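PDB 7D8M: Dye-decolorizing peroxidase from Irpex lacteus, which binds heme b and probably acts as a peroxidase of the dye-decolorizing (DyP-type) family. Local coordinates for residues S202-V206 with M207-S211. Numbering follows the deposited sequence.
Sequences SKDPV and MNRPS
Arg209 meets Asp204 side-on in a two-bond salt bridge. Its NE gives a nearly straight bond to Asp204 OD2 (2.7 Å, 173°), while NH2 bonds to Asp204 OD1 at 2.8 Å, with that oxygen somewhat out of the guanidinium plane; each oxygen uses its syn lone pair, and the two flat groups are nearly coplanar. Asp204 OD1 is gripped twice, since the backbone N of Val206 also donates to it at 3.0 Å from above the carboxylate plane. OD2 of this buried carboxylate has a second donor in Gly200 N. In the backbone, Arg209 N bonds weakly to Val206 O at 3.3 Å. Arg209 starts with CG anti to its own N (chi1 -170°), then bends at chi2 and chi3, which brings the guanidinium back toward Asp204 and alongside Val206. There Val206 lies over one face, with CB 3.6 Å from Arg209 CZ and CG2 the same distance from Arg209 NH2. A leucine in place of Arg209 would probably leave the Asp204 carboxylate buried without its countercharge and Val206 without the flat surface it covers. In this surface loop between helix 194-197 and strand 217-226, an Asx turn at Asp204 runs straight into a type I beta turn, Val206 to Arg209, and the salt bridge ties the start of the first to the end of the second.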
loop_
_atom_site.group_PDB
_atom_site.type_symbol
_atom_site.label_atom_id
_atom_site.label_comp_id
_atom_site.label_asym_id
_atom_site.label_seq_id
_atom_site.Cartn_x
_atom_site.Cartn_y
_atom_site.Cartn_z
ATOM N N SER A 202 -15.350 13.710 8.090
ATOM C CA SER A 202 -16.347 14.232 7.156
ATOM C C SER A 202 -16.458 13.387 5.891
ATOM O O SER A 202 -15.455 13.069 5.243
ATOM C CB SER A 202 -16.014 15.678 6.782
ATOM O OG SER A 202 -16.662 16.045 5.575
ATOM N N LYS A 203 -17.704 13.056 5.538
ATOM C CA LYS A 203 -18.048 12.214 4.393
ATOM C C LYS A 203 -17.534 10.782 4.543
ATOM O O LYS A 203 -17.291 10.095 3.550
ATOM C CB LYS A 203 -17.569 12.833 3.072
ATOM C CG LYS A 203 -18.659 13.587 2.318
ATOM C CD LYS A 203 -18.857 15.002 2.850
ATOM C CE LYS A 203 -19.595 15.886 1.837
ATOM N NZ LYS A 203 -21.093 15.792 1.913
ATOM N N ASP A 204 -17.381 10.309 5.776
ATOM C CA ASP A 204 -17.226 8.880 6.016
ATOM C C ASP A 204 -18.444 8.156 5.438
ATOM O O ASP A 204 -19.575 8.441 5.859
ATOM C CB ASP A 204 -17.082 8.618 7.523
ATOM C CG ASP A 204 -16.882 7.141 7.865
ATOM O OD1 ASP A 204 -16.959 6.280 6.969
ATOM O OD2 ASP A 204 -16.644 6.836 9.057
ATOM N N PRO A 205 -18.271 7.244 4.475
ATOM C CA PRO A 205 -19.443 6.571 3.883
ATOM C C PRO A 205 -20.263 5.775 4.884
ATOM O O PRO A 205 -21.444 5.506 4.620
ATOM C CB PRO A 205 -18.825 5.655 2.815
ATOM C CG PRO A 205 -17.477 6.262 2.528
ATOM C CD PRO A 205 -17.013 6.801 3.851
ATOM N N VAL A 206 -19.669 5.365 6.004
ATOM C CA VAL A 206 -20.420 4.798 7.129
ATOM C C VAL A 206 -20.860 5.990 7.972
ATOM O O VAL A 206 -20.160 6.436 8.890
ATOM C CB VAL A 206 -19.595 3.793 7.932
ATOM C CG1 VAL A 206 -20.354 3.334 9.178
ATOM C CG2 VAL A 206 -19.224 2.597 7.074
ATOM N N MET A 207 -22.028 6.538 7.638
ATOM C CA MET A 207 -22.558 7.650 8.414
ATOM C C MET A 207 -22.931 7.213 9.823
ATOM O O MET A 207 -22.981 8.047 10.730
ATOM C CB MET A 207 -23.749 8.259 7.673
ATOM C CG MET A 207 -23.364 8.733 6.269
ATOM S SD MET A 207 -24.718 9.365 5.262
ATOM C CE MET A 207 -24.060 10.956 4.765
ATOM N N ASN A 208 -23.121 5.913 10.019
ATOM C CA ASN A 208 -23.464 5.256 11.271
ATOM C C ASN A 208 -22.254 4.987 12.179
ATOM O O ASN A 208 -22.378 4.192 13.115
ATOM C CB ASN A 208 -24.160 3.930 10.942
ATOM C CG ASN A 208 -25.251 3.576 11.921
ATOM O OD1 ASN A 208 -25.488 4.301 12.886
ATOM N ND2 ASN A 208 -25.927 2.449 11.677
ATOM N N ARG A 209 -21.101 5.612 11.939
ATOM C CA ARG A 209 -19.858 5.113 12.520
ATOM C C ARG A 209 -19.792 5.417 14.019
ATOM O O ARG A 209 -20.104 6.536 14.440
ATOM C CB ARG A 209 -18.648 5.719 11.797
ATOM C CG ARG A 209 -17.299 5.081 12.155
ATOM C CD ARG A 209 -16.957 3.873 11.278
ATOM N NE ARG A 209 -16.594 4.250 9.911
ATOM C CZ ARG A 209 -16.184 3.391 8.979
ATOM N NH1 ARG A 209 -16.075 2.097 9.255
ATOM N NH2 ARG A 209 -15.886 3.827 7.764
ATOM N N PRO A 210 -19.387 4.442 14.842
ATOM C CA PRO A 210 -19.324 4.663 16.299
ATOM C C PRO A 210 -18.358 5.775 16.686
ATOM O O PRO A 210 -17.350 6.023 16.019
ATOM C CB PRO A 210 -18.843 3.313 16.849
ATOM C CG PRO A 210 -19.163 2.326 15.818
ATOM C CD PRO A 210 -19.153 3.033 14.482
ATOM N N SER A 211 -18.661 6.422 17.816
ATOM C CA SER A 211 -17.919 7.610 18.222
ATOM C C SER A 211 -16.482 7.276 18.600
ATOM O O SER A 211 -15.563 8.045 18.292
ATOM C CB SER A 211 -18.623 8.291 19.398
ATOM O OG SER A 211 -20.012 8.429 19.160
#